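Local coordinates for CPXV018 protein (Cowpox virus, PDB 4PDC) that binds the human natural killer cell receptor NKG2D as a secreted viral ligand with an MHC-like fold, probably to blunt immune surveillance of infected cells, at residues S28-T32 with T41-M45; F51-Y55 with H137-L141. The protein carries 2 engineered substitutions. One frame throughout, in Å; residues are numbered along the deposited sequence.

Contact 1: residues S28-T32 with T41-M45; sequences SQIIT and TIPFM
Build Gln29 to Thr32 as an extended strand with one kink: Ile30 drops to phi/psi -121/-26, while Ile31 (-139/148) and Thr32 (-142/154) return to beta values. Opposite it, Thr41 (-128/19) and the extended Ile42 lead into a 3-10 turn over Pro43 to Met45, closed by Met45 N to Ile42 O at 3.1 Å. The backbones come nearest at Ile30 and Thr41, CA to CA 4.8 Å, where Thr41 N donates to Ile30 O at 2.8 Å and 163°. Thr41, chi1 p, also sends OG1 back to Gln29 O at 3.0 Å, a weak bond, and sets its CG2 3.6 Å from Thr32 CG2. The kink is a classic beta bulge: Ile30 and Ile31 both face Val23 of strand 16-25, and each has a backbone hydrogen bond with it. In the MHC-like sheet this strand is second from the edge, and the chain leaving edge strand 38-40 wraps past it on the way to helix 51-64. Although Ile30 (chi1 p) points away overall, its CB and CG2 form a bump in a hollow made by three side chains. Ile42 CG2 lies 3.7 Å from Ile30 CB, Phe44 CZ approaches Ile30 CG2 at 3.9 Å, and Met45 CG sits 4.2 Å from Ile30 CB and 3.8 Å from Ile30 O. With all three chi angles m, Met45 folds its tip round until CE meets Ile31 CD1 at 3.9 Å. Leu141 of helix 131-146 touches both Ile30 and Met45, and Phe44 reaches Lys144 and Met145 of that helix.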
ATOM      1  N   SER E  28     -20.946   7.111 -14.050  1.00 27.41           N
ATOM      2  CA  SER E  28     -21.755   5.941 -14.366  1.00 26.12           C
ATOM      3  C   SER E  28     -21.365   4.801 -13.431  1.00 25.00           C
ATOM      4  O   SER E  28     -20.194   4.437 -13.347  1.00 22.30           O
ATOM      5  CB  SER E  28     -21.567   5.531 -15.826  1.00 27.19           C
ATOM      6  OG  SER E  28     -22.067   4.224 -16.054  1.00 35.60           O
ATOM      7  N   GLN E  29     -22.343   4.248 -12.718  1.00 20.78           N
ATOM      8  CA  GLN E  29     -22.064   3.198 -11.744  1.00 21.26           C
ATOM      9  C   GLN E  29     -21.646   1.910 -12.439  1.00 20.87           C
ATOM     10  O   GLN E  29     -22.312   1.460 -13.375  1.00 18.20           O
ATOM     11  CB  GLN E  29     -23.288   2.946 -10.861  1.00 22.63           C
ATOM     12  CG  GLN E  29     -23.007   2.055  -9.668  1.00 23.18           C
ATOM     13  CD  GLN E  29     -24.270   1.660  -8.932  1.00 23.30           C
ATOM     14  OE1 GLN E  29     -25.014   0.789  -9.378  1.00 29.76           O
ATOM     15  NE2 GLN E  29     -24.524   2.307  -7.804  1.00 25.07           N
ATOM     16  N   ILE E  30     -20.542   1.321 -11.977  1.00 16.99           N
ATOM     17  CA  ILE E  30     -20.006   0.103 -12.575  1.00 18.10           C
ATOM     18  C   ILE E  30     -19.930  -1.044 -11.567  1.00 17.82           C
ATOM     19  O   ILE E  30     -19.962  -2.211 -11.949  1.00 16.96           O
ATOM     20  CB  ILE E  30     -18.600   0.338 -13.179  1.00 17.51           C
ATOM     21  CG1 ILE E  30     -17.602   0.787 -12.106  1.00 18.43           C
ATOM     22  CG2 ILE E  30     -18.676   1.369 -14.299  1.00 21.63           C
ATOM     23  CD1 ILE E  30     -16.146   0.700 -12.545  1.00 14.47           C
ATOM     24  N   ILE E  31     -19.823  -0.704 -10.287  1.00 16.02           N
ATOM     25  CA  ILE E  31     -19.756  -1.696  -9.217  1.00 15.82           C
ATOM     26  C   ILE E  31     -20.598  -1.224  -8.036  1.00 16.69           C
ATOM     27  O   ILE E  31     -20.718  -0.023  -7.793  1.00 18.17           O
ATOM     28  CB  ILE E  31     -18.300  -1.934  -8.747  1.00 16.57           C
ATOM     29  CG1 ILE E  31     -17.422  -2.429  -9.899  1.00 15.95           C
ATOM     30  CG2 ILE E  31     -18.248  -2.939  -7.607  1.00 17.26           C
ATOM     31  CD1 ILE E  31     -15.938  -2.329  -9.602  1.00 16.72           C
ATOM     32  N   THR E  32     -21.182  -2.168  -7.305  1.00 16.82           N
ATOM     33  CA  THR E  32     -21.880  -1.840  -6.070  1.00 15.25           C
ATOM     34  C   THR E  32     -21.634  -2.926  -5.030  1.00 15.57           C
ATOM     35  O   THR E  32     -21.369  -4.081  -5.364  1.00 17.03           O
ATOM     36  CB  THR E  32     -23.400  -1.649  -6.298  1.00 20.77           C
ATOM     37  OG1 THR E  32     -23.999  -1.088  -5.122  1.00 24.59           O
ATOM     38  CG2 THR E  32     -24.078  -2.962  -6.644  1.00 22.38           C
ATOM     39  N   THR E  41     -22.290  -3.784 -12.200  1.00 16.36           N
ATOM     40  CA  THR E  41     -23.540  -3.136 -12.596  1.00 18.13           C
ATOM     41  C   THR E  41     -23.418  -2.571 -14.007  1.00 18.97           C
ATOM     42  O   THR E  41     -24.185  -1.702 -14.414  1.00 26.46           O
ATOM     43  CB  THR E  41     -23.932  -2.001 -11.623  1.00 19.81           C
ATOM     44  OG1 THR E  41     -22.935  -0.973 -11.647  1.00 21.82           O
ATOM     45  CG2 THR E  41     -24.072  -2.533 -10.201  1.00 20.16           C
ATOM     46  N   ILE E  42     -22.438  -3.080 -14.741  1.00 21.52           N
ATOM     47  CA  ILE E  42     -22.210  -2.691 -16.121  1.00 21.60           C
ATOM     48  C   ILE E  42     -21.674  -3.932 -16.839  1.00 21.26           C
ATOM     49  O   ILE E  42     -20.928  -4.708 -16.241  1.00 20.35           O
ATOM     50  CB  ILE E  42     -21.222  -1.501 -16.220  1.00 22.21           C
ATOM     51  CG1 ILE E  42     -21.249  -0.868 -17.612  1.00 27.01           C
ATOM     52  CG2 ILE E  42     -19.812  -1.934 -15.854  1.00 22.35           C
ATOM     53  CD1 ILE E  42     -22.537  -0.140 -17.925  1.00 23.85           C
ATOM     54  N   PRO E  43     -22.073  -4.148 -18.107  1.00 23.49           N
ATOM     55  CA  PRO E  43     -21.648  -5.381 -18.784  1.00 24.92           C
ATOM     56  C   PRO E  43     -20.137  -5.637 -18.804  1.00 23.20           C
ATOM     57  O   PRO E  43     -19.729  -6.790 -18.649  1.00 22.70           O
ATOM     58  CB  PRO E  43     -22.172  -5.180 -20.209  1.00 31.54           C
ATOM     59  CG  PRO E  43     -23.389  -4.347 -20.032  1.00 29.15           C
ATOM     60  CD  PRO E  43     -23.083  -3.414 -18.893  1.00 24.13           C
ATOM     61  N   PHE E  44     -19.317  -4.606 -18.983  1.00 22.14           N
ATOM     62  CA  PHE E  44     -17.885  -4.835 -19.158  1.00 22.57           C
ATOM     63  C   PHE E  44     -17.201  -5.266 -17.859  1.00 19.70           C
ATOM     64  O   PHE E  44     -16.034  -5.646 -17.874  1.00 22.95           O
ATOM     65  CB  PHE E  44     -17.198  -3.589 -19.752  1.00 22.95           C
ATOM     66  CG  PHE E  44     -16.968  -2.464 -18.775  1.00 22.38           C
ATOM     67  CD1 PHE E  44     -15.893  -2.487 -17.900  1.00 20.54           C
ATOM     68  CD2 PHE E  44     -17.795  -1.355 -18.774  1.00 22.45           C
ATOM     69  CE1 PHE E  44     -15.672  -1.446 -17.018  1.00 21.86           C
ATOM     70  CE2 PHE E  44     -17.576  -0.307 -17.893  1.00 25.06           C
ATOM     71  CZ  PHE E  44     -16.512  -0.355 -17.014  1.00 20.17           C
ATOM     72  N   MET E  45     -17.933  -5.240 -16.747  1.00 23.05           N
ATOM     73  CA  MET E  45     -17.392  -5.684 -15.461  1.00 21.06           C
ATOM     74  C   MET E  45     -17.762  -7.133 -15.138  1.00 22.24           C
ATOM     75  O   MET E  45     -17.244  -7.716 -14.188  1.00 19.63           O
ATOM     76  CB  MET E  45     -17.878  -4.767 -14.336  1.00 19.76           C
ATOM     77  CG  MET E  45     -17.192  -3.405 -14.302  1.00 21.55           C
ATOM     78  SD  MET E  45     -15.391  -3.498 -14.222  1.00 21.18           S
ATOM     79  CE  MET E  45     -15.145  -4.528 -12.785  1.00 17.95           C
TER

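Contact 2: residues F51-Y55 with H137-L141; sequences FLPFY and HLRSL
An aromatic cluster of Phe51, Phe54, Tyr55 and His137 bridges the two helices that lie across the MHC-like platform. Segments 51-55 and 137-141 are helical, running roughly antiparallel (150° between directions, signed crossing -150°) with axes 13.3 Å apart; the closest CA pair, Phe51 and His137, is 8.1 Å apart, so long side chains must span the gap. His137 (chi1 m) reaches between the rings: its ND1 and Tyr55 OH share a 2.9 Å hydrogen bond at 162°. Phe51 (chi1 m) turns its edge to the imidazole face, centroids 4.9 Å and planes 80°, while the imidazole edge meets the face of Phe54 (chi1 t) in an offset edge-to-face pair, 5.4 Å and 63°. Leu141 CD2 lies over one Phe51 face in a CH-pi contact, 4.1 Å from the centroid, and Ser140 CB touches Phe51 CZ at 3.7 Å. Phe54, His137 and Ser140 also pack against the bound NKG2D chain, while Tyr55 and Leu141 rest on Leu4 of strand 2-13, Tyr55 on Ile31 and Leu141 on Ile30 of strand 29-33.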
ATOM      1  N   PHE E  51     -10.587  -6.637 -10.084  1.00 14.54           N
ATOM      2  CA  PHE E  51     -11.024  -5.485  -9.307  1.00 17.11           C
ATOM      3  C   PHE E  51     -12.126  -5.827  -8.307  1.00 16.26           C
ATOM      4  O   PHE E  51     -12.087  -5.366  -7.166  1.00 13.97           O
ATOM      5  CB  PHE E  51     -11.471  -4.378 -10.258  1.00 15.93           C
ATOM      6  CG  PHE E  51     -10.367  -3.901 -11.155  1.00 17.08           C
ATOM      7  CD1 PHE E  51      -9.476  -2.937 -10.722  1.00 17.90           C
ATOM      8  CD2 PHE E  51     -10.191  -4.454 -12.413  1.00 20.60           C
ATOM      9  CE1 PHE E  51      -8.443  -2.512 -11.535  1.00 19.37           C
ATOM     10  CE2 PHE E  51      -9.160  -4.031 -13.233  1.00 20.80           C
ATOM     11  CZ  PHE E  51      -8.285  -3.063 -12.793  1.00 20.26           C
ATOM     12  N   LEU E  52     -13.092  -6.644  -8.717  1.00 16.41           N
ATOM     13  CA  LEU E  52     -14.183  -7.022  -7.822  1.00 16.35           C
ATOM     14  C   LEU E  52     -13.672  -7.668  -6.524  1.00 15.68           C
ATOM     15  O   LEU E  52     -14.063  -7.247  -5.433  1.00 14.16           O
ATOM     16  CB  LEU E  52     -15.162  -7.969  -8.526  1.00 17.16           C
ATOM     17  CG  LEU E  52     -15.995  -7.383  -9.673  1.00 18.54           C
ATOM     18  CD1 LEU E  52     -16.892  -8.461 -10.269  1.00 24.77           C
ATOM     19  CD2 LEU E  52     -16.830  -6.187  -9.226  1.00 22.00           C
ATOM     20  N   PRO E  53     -12.799  -8.686  -6.626  1.00 15.67           N
ATOM     21  CA  PRO E  53     -12.347  -9.319  -5.376  1.00 16.66           C
ATOM     22  C   PRO E  53     -11.489  -8.389  -4.528  1.00 15.48           C
ATOM     23  O   PRO E  53     -11.542  -8.464  -3.304  1.00 15.44           O
ATOM     24  CB  PRO E  53     -11.535 -10.528  -5.858  1.00 19.47           C
ATOM     25  CG  PRO E  53     -11.154 -10.207  -7.253  1.00 23.22           C
ATOM     26  CD  PRO E  53     -12.255  -9.365  -7.814  1.00 19.17           C
ATOM     27  N   PHE E  54     -10.721  -7.522  -5.180  1.00 13.56           N
ATOM     28  CA  PHE E  54      -9.898  -6.541  -4.483  1.00 17.24           C
ATOM     29  C   PHE E  54     -10.783  -5.557  -3.718  1.00 14.01           C
ATOM     30  O   PHE E  54     -10.579  -5.327  -2.527  1.00 13.44           O
ATOM     31  CB  PHE E  54      -8.997  -5.800  -5.479  1.00 16.33           C
ATOM     32  CG  PHE E  54      -8.118  -4.754  -4.851  1.00 15.12           C
ATOM     33  CD1 PHE E  54      -6.932  -5.108  -4.231  1.00 17.88           C
ATOM     34  CD2 PHE E  54      -8.466  -3.417  -4.899  1.00 12.71           C
ATOM     35  CE1 PHE E  54      -6.115  -4.147  -3.662  1.00 14.56           C
ATOM     36  CE2 PHE E  54      -7.653  -2.451  -4.329  1.00 14.02           C
ATOM     37  CZ  PHE E  54      -6.477  -2.819  -3.709  1.00 13.27           C
ATOM     38  N   TYR E  55     -11.774  -4.994  -4.403  1.00 12.77           N
ATOM     39  CA  TYR E  55     -12.669  -4.026  -3.784  1.00 13.18           C
ATOM     40  C   TYR E  55     -13.513  -4.667  -2.687  1.00 14.10           C
ATOM     41  O   TYR E  55     -13.819  -4.020  -1.683  1.00 12.95           O
ATOM     42  CB  TYR E  55     -13.587  -3.382  -4.829  1.00 13.17           C
ATOM     43  CG  TYR E  55     -12.882  -2.470  -5.821  1.00 15.46           C
ATOM     44  CD1 TYR E  55     -11.740  -1.757  -5.464  1.00 12.49           C
ATOM     45  CD2 TYR E  55     -13.366  -2.323  -7.116  1.00 14.64           C
ATOM     46  CE1 TYR E  55     -11.098  -0.926  -6.378  1.00 15.66           C
ATOM     47  CE2 TYR E  55     -12.735  -1.496  -8.031  1.00 14.01           C
ATOM     48  CZ  TYR E  55     -11.602  -0.804  -7.659  1.00 13.86           C
ATOM     49  OH  TYR E  55     -10.981   0.006  -8.575  1.00 15.59           O
ATOM     50  N   HIS E 137      -6.021   1.991 -11.503  1.00 11.58           N
ATOM     51  CA  HIS E 137      -7.278   1.262 -11.666  1.00 14.06           C
ATOM     52  C   HIS E 137      -8.171   1.974 -12.676  1.00 14.28           C
ATOM     53  O   HIS E 137      -8.777   1.339 -13.542  1.00 17.87           O
ATOM     54  CB  HIS E 137      -8.021   1.120 -10.336  1.00 12.00           C
ATOM     55  CG  HIS E 137      -7.413   0.122  -9.403  1.00 16.23           C
ATOM     56  ND1 HIS E 137      -8.163  -0.597  -8.495  1.00 14.57           N
ATOM     57  CD2 HIS E 137      -6.131  -0.275  -9.229  1.00 14.11           C
ATOM     58  CE1 HIS E 137      -7.368  -1.394  -7.805  1.00 19.48           C
ATOM     59  NE2 HIS E 137      -6.129  -1.217  -8.231  1.00 16.55           N
ATOM     60  N   LEU E 138      -8.251   3.295 -12.553  1.00 13.80           N
ATOM     61  CA  LEU E 138      -9.056   4.112 -13.454  1.00 14.11           C
ATOM     62  C   LEU E 138      -8.656   3.881 -14.909  1.00 14.94           C
ATOM     63  O   LEU E 138      -9.501   3.627 -15.761  1.00 16.40           O
ATOM     64  CB  LEU E 138      -8.920   5.594 -13.089  1.00 13.09           C
ATOM     65  CG  LEU E 138      -9.455   6.621 -14.091  1.00 15.68           C
ATOM     66  CD1 LEU E 138     -10.924   6.373 -14.414  1.00 19.57           C
ATOM     67  CD2 LEU E 138      -9.259   8.032 -13.554  1.00 16.15           C
ATOM     68  N   ARG E 139      -7.362   3.955 -15.186  1.00 15.03           N
ATOM     69  CA  ARG E 139      -6.868   3.764 -16.541  1.00 17.21           C
ATOM     70  C   ARG E 139      -7.138   2.338 -17.032  1.00 18.67           C
ATOM     71  O   ARG E 139      -7.496   2.125 -18.190  1.00 17.07           O
ATOM     72  CB  ARG E 139      -5.374   4.090 -16.598  1.00 17.26           C
ATOM     73  CG  ARG E 139      -5.080   5.569 -16.382  1.00 18.09           C
ATOM     74  CD  ARG E 139      -3.588   5.849 -16.324  1.00 22.76           C
ATOM     75  NE  ARG E 139      -2.932   5.585 -17.599  1.00 25.06           N
ATOM     76  CZ  ARG E 139      -1.622   5.434 -17.749  1.00 30.07           C
ATOM     77  NH1 ARG E 139      -0.815   5.517 -16.698  1.00 28.66           N
ATOM     78  NH2 ARG E 139      -1.116   5.191 -18.951  1.00 31.23           N
ATOM     79  N   SER E 140      -6.992   1.362 -16.144  1.00 16.32           N
ATOM     80  CA  SER E 140      -7.258  -0.025 -16.507  1.00 16.34           C
ATOM     81  C   SER E 140      -8.750  -0.242 -16.770  1.00 17.91           C
ATOM     82  O   SER E 140      -9.128  -1.021 -17.648  1.00 16.73           O
ATOM     83  CB  SER E 140      -6.771  -0.970 -15.407  1.00 15.40           C
ATOM     84  OG  SER E 140      -5.399  -0.754 -15.122  1.00 15.94           O
ATOM     85  N   LEU E 141      -9.599   0.449 -16.015  1.00 16.92           N
ATOM     86  CA  LEU E 141     -11.045   0.293 -16.170  1.00 16.54           C
ATOM     87  C   LEU E 141     -11.545   1.014 -17.418  1.00 16.09           C
ATOM     88  O   LEU E 141     -12.473   0.549 -18.080  1.00 20.02           O
ATOM     89  CB  LEU E 141     -11.778   0.808 -14.931  1.00 14.74           C
ATOM     90  CG  LEU E 141     -11.626  -0.045 -13.669  1.00 13.44           C
ATOM     91  CD1 LEU E 141     -12.132   0.716 -12.455  1.00 16.07           C
ATOM     92  CD2 LEU E 141     -12.348  -1.383 -13.805  1.00 17.46           C
TER

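Contact 1 closes before contact 2 opens, and their centres lie 11 Å apart on the same side of the chain's centre. Strand 29-33 and the loop after 38-40 form contact 1; that loop runs on into helix 51-64, which supplies half of contact 2. The two touch directly: Ile31 CD1 packs 3.6 Å from Tyr55 CD2, and Met45 SD lies 3.7 Å from Leu141 CD2. One apolar layer therefore runs from the sheet margin to the paired helices. Contact 2 reaches the NKG2D chain, whereas contact 1 has no neighbouring protein chain on it; contact 2 belongs to the receptor-facing helices, contact 1 to the platform's edge.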